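Local coordinates for protein beta-1,4-mannanase (Caldicellulosiruptor saccharolyticus, PDB 1PMH) that probably binds mannan through a family 27 carbohydrate-binding module, here occupied by mannohexaose, that belongs to an enzyme hydrolysing beta-1,4-mannosidic linkages, at residues Q37-Q40 with Y46-R49; L39-N44 with E88-Y93. All coordinates share one frame; numbering follows the deposited sequence.

Contact 1: Q37-Q40 with Y46-R49; sequences QDLQ and YALR. With CA (calcium ion), chain C.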
loop_
_atom_site.group_PDB
_atom_site.type_symbol
_atom_site.label_atom_id
_atom_site.label_comp_id
_atom_site.label_asym_id
_atom_site.label_seq_id
_atom_site.Cartn_x
_atom_site.Cartn_y
_atom_site.Cartn_z
ATOM N N GLN A 37 -9.458 1.422 13.141
ATOM C CA GLN A 37 -9.013 0.679 14.339
ATOM C C GLN A 37 -9.287 -0.807 14.246
ATOM O O GLN A 37 -9.155 -1.500 15.243
ATOM C CB GLN A 37 -9.615 1.286 15.642
ATOM C CG GLN A 37 -9.093 2.697 15.859
ATOM C CD GLN A 37 -9.690 3.310 17.115
ATOM O OE1 GLN A 37 -9.663 2.719 18.210
ATOM N NE2 GLN A 37 -10.312 4.438 16.968
ATOM N N ASP A 38 -9.628 -1.319 13.062
ATOM C CA ASP A 38 -9.952 -2.733 12.964
ATOM C C ASP A 38 -8.842 -3.674 13.371
ATOM O O ASP A 38 -9.119 -4.774 13.856
ATOM C CB ASP A 38 -10.359 -3.095 11.527
ATOM C CG ASP A 38 -11.695 -2.484 11.095
ATOM O OD1 ASP A 38 -12.449 -1.951 11.936
ATOM O OD2 ASP A 38 -11.922 -2.451 9.855
ATOM N N LEU A 39 -7.600 -3.264 13.160
ATOM C CA LEU A 39 -6.408 -4.051 13.436
ATOM C C LEU A 39 -5.764 -3.638 14.777
ATOM O O LEU A 39 -4.607 -3.951 14.988
ATOM C CB LEU A 39 -5.420 -4.020 12.278
ATOM C CG LEU A 39 -6.010 -4.339 10.900
ATOM C CD1 LEU A 39 -4.935 -4.277 9.872
ATOM C CD2 LEU A 39 -6.679 -5.677 10.855
ATOM N N GLN A 40 -6.451 -2.883 15.629
ATOM C CA GLN A 40 -5.814 -2.325 16.794
ATOM C C GLN A 40 -5.263 -3.419 17.636
ATOM O O GLN A 40 -5.966 -4.355 17.941
ATOM C CB GLN A 40 -6.774 -1.395 17.530
ATOM C CG GLN A 40 -7.997 -1.993 18.174
ATOM C CD GLN A 40 -8.904 -0.905 18.773
ATOM O OE1 GLN A 40 -10.132 -1.038 18.752
ATOM N NE2 GLN A 40 -8.308 0.178 19.270
ATOM N N TYR A 46 -3.927 2.103 14.718
ATOM C CA TYR A 46 -4.569 2.522 13.483
ATOM C C TYR A 46 -3.924 1.928 12.246
ATOM O O TYR A 46 -2.718 1.730 12.196
ATOM C CB TYR A 46 -4.514 4.053 13.325
ATOM C CG TYR A 46 -5.202 4.864 14.422
ATOM C CD1 TYR A 46 -6.580 5.051 14.425
ATOM C CD2 TYR A 46 -4.460 5.444 15.438
ATOM C CE1 TYR A 46 -7.212 5.803 15.441
ATOM C CE2 TYR A 46 -5.064 6.216 16.437
ATOM C CZ TYR A 46 -6.422 6.379 16.419
ATOM O OH TYR A 46 -7.041 7.133 17.386
ATOM N N ALA A 47 -4.710 1.755 11.192
ATOM C CA ALA A 47 -4.249 1.327 9.883
ATOM C C ALA A 47 -5.077 2.023 8.832
ATOM O O ALA A 47 -6.165 2.508 9.108
ATOM C CB ALA A 47 -4.336 -0.177 9.751
ATOM N N LEU A 48 -4.557 2.040 7.612
ATOM C CA LEU A 48 -5.258 2.580 6.475
ATOM C C LEU A 48 -6.143 1.522 5.892
ATOM O O LEU A 48 -5.663 0.507 5.419
ATOM C CB LEU A 48 -4.279 3.152 5.466
ATOM C CG LEU A 48 -4.886 4.019 4.353
ATOM C CD1 LEU A 48 -5.311 5.359 4.914
ATOM C CD2 LEU A 48 -3.911 4.164 3.218
ATOM N N ARG A 49 -7.448 1.784 5.842
ATOM C CA ARG A 49 -8.418 0.874 5.266
ATOM C C ARG A 49 -8.812 1.328 3.864
ATOM O O ARG A 49 -9.303 2.468 3.689
ATOM C CB ARG A 49 -9.662 0.793 6.175
ATOM C CG ARG A 49 -10.743 -0.129 5.628
ATOM C CD ARG A 49 -11.896 -0.285 6.593
ATOM N NE ARG A 49 -13.015 -0.963 5.942
ATOM C CZ ARG A 49 -13.832 -1.820 6.488
ATOM N NH1 ARG A 49 -13.778 -2.128 7.773
ATOM N NH2 ARG A 49 -14.781 -2.308 5.713
HETATM CA CA CA C . -0.465 1.631 12.555
HETATM O O HOH W 1 1.733 1.218 13.179
#
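Gln37 starts a type I beta turn that ends at Gln40, closed by Gln40 N bonding to Gln37 O, and its CA lies 4.9 Å from the CA of Tyr46 where the chain returns. The two segments belong to the loop end of a beta hairpin in the jelly-roll sandwich, joining strand 30-36 to its antiparallel partner 47-53. They illustrate how a loop is tied to its own strand at several points. At the exposed Gln37, the side chain runs alongside Tyr46 in the same direction: CG and NE2 each come to 3.7 Å from ring atom CE1, with the amide plane 68° from the ring plane. In the buried part, Leu39 CD1 rests 4.1 Å from Ala47 CB, a small apolar contact that Tyr174 of strand 172-181 extends. The backbone of Tyr46 has a separate task, its carbonyl O binding the calcium ion at 2.3 Å beside ligands from Asp10, Glu12, Asn44 and Asp176. Beyond Ala47, Arg49 stretches out with CG anti to the backbone N (chi1 179°) and brings its guanidinium to Asp38, while its NE pairs with Asp51. Asp38 OD2 also bonds to the hydroxyl of Tyr174, so two groups grip one oxygen. Arg49 NH1 donates to the syn lone pair of that OD2 at 2.8 Å, completing a salt bridge whose N-H...O angle is bent to 131°.

Contact 2: L39-N44 with E88-Y93; sequences LQRPGN and EMFIPY. With CA (calcium ion), chain C.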
loop_
_atom_site.group_PDB
_atom_site.type_symbol
_atom_site.label_atom_id
_atom_site.label_comp_id
_atom_site.label_asym_id
_atom_site.label_seq_id
_atom_site.Cartn_x
_atom_site.Cartn_y
_atom_site.Cartn_z
ATOM N N LEU A 39 -7.600 -3.264 13.160
ATOM C CA LEU A 39 -6.408 -4.051 13.436
ATOM C C LEU A 39 -5.764 -3.638 14.777
ATOM O O LEU A 39 -4.607 -3.951 14.988
ATOM C CB LEU A 39 -5.420 -4.020 12.278
ATOM C CG LEU A 39 -6.010 -4.339 10.900
ATOM C CD1 LEU A 39 -4.935 -4.277 9.872
ATOM C CD2 LEU A 39 -6.679 -5.677 10.855
ATOM N N GLN A 40 -6.451 -2.883 15.629
ATOM C CA GLN A 40 -5.814 -2.325 16.794
ATOM C C GLN A 40 -5.263 -3.419 17.636
ATOM O O GLN A 40 -5.966 -4.355 17.941
ATOM C CB GLN A 40 -6.774 -1.395 17.530
ATOM C CG GLN A 40 -7.997 -1.993 18.174
ATOM C CD GLN A 40 -8.904 -0.905 18.773
ATOM O OE1 GLN A 40 -10.132 -1.038 18.752
ATOM N NE2 GLN A 40 -8.308 0.178 19.270
ATOM N N ARG A 41 -4.021 -3.227 18.053
ATOM C CA ARG A 41 -3.317 -4.203 18.827
ATOM C C ARG A 41 -2.188 -3.520 19.588
ATOM O O ARG A 41 -2.043 -2.325 19.460
ATOM C CB ARG A 41 -2.896 -5.321 17.933
ATOM C CG ARG A 41 -1.944 -4.892 16.868
ATOM C CD ARG A 41 -1.876 -5.988 15.777
ATOM N NE ARG A 41 -0.948 -5.754 14.691
ATOM C CZ ARG A 41 -1.182 -5.028 13.611
ATOM N NH1 ARG A 41 -2.306 -4.359 13.544
ATOM N NH2 ARG A 41 -0.256 -4.876 12.653
ATOM N N PRO A 42 -1.416 -4.223 20.418
ATOM C CA PRO A 42 -0.461 -3.512 21.285
ATOM C C PRO A 42 0.499 -2.653 20.468
ATOM O O PRO A 42 1.160 -3.109 19.540
ATOM C CB PRO A 42 0.197 -4.653 22.071
ATOM C CG PRO A 42 -0.880 -5.672 22.100
ATOM C CD PRO A 42 -1.506 -5.655 20.743
ATOM N N GLY A 43 0.535 -1.368 20.805
ATOM C CA GLY A 43 1.432 -0.428 20.175
ATOM C C GLY A 43 1.075 -0.087 18.744
ATOM O O GLY A 43 1.870 0.543 18.078
ATOM N N ASN A 44 -0.112 -0.447 18.270
ATOM C CA ASN A 44 -0.462 -0.220 16.874
ATOM C C ASN A 44 -1.972 -0.117 16.760
ATOM O O ASN A 44 -2.684 -1.092 16.595
ATOM C CB ASN A 44 0.044 -1.346 16.014
ATOM C CG ASN A 44 -0.146 -1.027 14.539
ATOM O OD1 ASN A 44 -0.813 -0.044 14.194
ATOM N ND2 ASN A 44 0.356 -1.874 13.670
ATOM N N GLU A 88 3.345 -3.071 5.089
ATOM C CA GLU A 88 2.563 -4.241 5.450
ATOM C C GLU A 88 1.170 -4.056 4.864
ATOM O O GLU A 88 0.565 -3.000 4.987
ATOM C CB GLU A 88 2.468 -4.388 6.985
ATOM C CG GLU A 88 3.811 -4.602 7.670
ATOM C CD GLU A 88 3.726 -4.753 9.182
ATOM O OE1 GLU A 88 3.138 -5.749 9.604
ATOM O OE2 GLU A 88 4.322 -3.929 9.918
HETATM N N MSE A 89 0.661 -5.144 4.311
HETATM C CA MSE A 89 -0.655 -5.189 3.684
HETATM C C MSE A 89 -1.427 -6.343 4.269
HETATM O O MSE A 89 -0.873 -7.428 4.435
HETATM C CB MSE A 89 -0.425 -5.351 2.197
HETATM C CG MSE A 89 -1.641 -5.404 1.385
HETATM SE SE MSE A 89 -1.217 -5.794 -0.486
HETATM C CE MSE A 89 -0.125 -4.553 -0.805
ATOM N N PHE A 90 -2.714 -6.132 4.558
ATOM C CA PHE A 90 -3.550 -7.097 5.258
ATOM C C PHE A 90 -4.846 -7.280 4.475
ATOM O O PHE A 90 -5.524 -6.294 4.202
ATOM C CB PHE A 90 -3.918 -6.635 6.688
ATOM C CG PHE A 90 -2.728 -6.238 7.532
ATOM C CD1 PHE A 90 -2.093 -5.043 7.354
ATOM C CD2 PHE A 90 -2.285 -7.076 8.527
ATOM C CE1 PHE A 90 -0.982 -4.698 8.082
ATOM C CE2 PHE A 90 -1.164 -6.735 9.275
ATOM C CZ PHE A 90 -0.522 -5.553 9.024
ATOM N N ILE A 91 -5.237 -8.522 4.233
ATOM C CA ILE A 91 -6.513 -8.793 3.569
ATOM C C ILE A 91 -7.215 -9.862 4.403
ATOM O O ILE A 91 -6.639 -10.910 4.659
ATOM C CB ILE A 91 -6.354 -9.294 2.116
ATOM C CG1 ILE A 91 -5.318 -8.477 1.330
ATOM C CG2 ILE A 91 -7.709 -9.255 1.453
ATOM C CD1 ILE A 91 -3.901 -9.033 1.307
ATOM N N PRO A 92 -8.471 -9.634 4.818
ATOM C CA PRO A 92 -9.225 -10.662 5.577
ATOM C C PRO A 92 -9.131 -12.009 4.848
ATOM O O PRO A 92 -9.556 -12.148 3.706
ATOM C CB PRO A 92 -10.638 -10.110 5.579
ATOM C CG PRO A 92 -10.491 -8.691 5.460
ATOM C CD PRO A 92 -9.292 -8.417 4.648
ATOM N N TYR A 93 -8.658 -13.032 5.548
ATOM C CA TYR A 93 -8.322 -14.296 4.954
ATOM C C TYR A 93 -9.513 -15.048 4.463
ATOM O O TYR A 93 -9.513 -15.549 3.337
ATOM C CB TYR A 93 -7.519 -15.158 5.923
ATOM C CG TYR A 93 -7.109 -16.486 5.349
ATOM C CD1 TYR A 93 -5.916 -16.648 4.648
ATOM C CD2 TYR A 93 -7.962 -17.584 5.444
ATOM C CE1 TYR A 93 -5.588 -17.864 4.101
ATOM C CE2 TYR A 93 -7.630 -18.801 4.888
ATOM C CZ TYR A 93 -6.444 -18.927 4.204
ATOM O OH TYR A 93 -6.101 -20.133 3.631
HETATM CA CA CA C . -0.465 1.631 12.555
HETATM O O HOH W 2 2.056 -6.530 11.858
HETATM O O HOH W 1 1.733 1.218 13.179
#
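Arg41, whose guanidinium meets the ring of Phe90, donates from NH1 to Leu39 O at 2.7 Å, with an N-H...O angle of 149° and the oxygen in the guanidinium plane. The bond braces the loop linking strands 30-36 and 47-53 of the jelly-roll sandwich where it leans on strand 84-92. A type II beta turn from Arg41 to Asn44 forms the tip, its ends joined by backbone bonds in both directions and Gly43 taking the positive phi. From the turn, Arg41 sets out with CG between the backbone N and the carbonyl carbon (chi1 63°), then runs extended to NE. Its NH2 ends 3.7 Å from Phe90 CZ, an oblique meeting, and donates to water 2 at 3.0 Å; that water lies at the ring's edge, in plane, and can pass a bond on to Glu88 OE1, a link made less certain because that side chain has two conformers. Asn44 ND2 lies above one face of the guanidinium, off toward its rim, while OD1 of the same amide binds the calcium ion at 2.4 Å. A leucine in place of Arg41 has no side-chain N-H groups to offer, and would probably leave the Leu39 carbonyl without this donor and the water without its link to the loop. The apolar half of the contact is a CH-pi interaction: Leu39 CD1 sits over one face of Phe90, 4.0 Å from the ring centroid and 21° off the normal, nearest to CG at 3.8 Å.

In the fold
Both contacts fasten one loop to the same seven-stranded sheet, and together they exemplify how one loop can be fixed to two strands of a sheet. Contact 1 is local and only partly buried, tying the loop to the strand that directly follows it. Contact 2 bridges a far longer span of sequence to strand 84-92 and is buried. The two target strands flank strand 172-181 on its two edges. Leu39 serves both, meeting a methyl in one and an aromatic face in the other. Polar chemistry differs too: a direct salt bridge between partly exposed side chains in contact 1, an arginine held by a carbonyl and water in contact 2. Each supplies one protein ligand to the calcium ion.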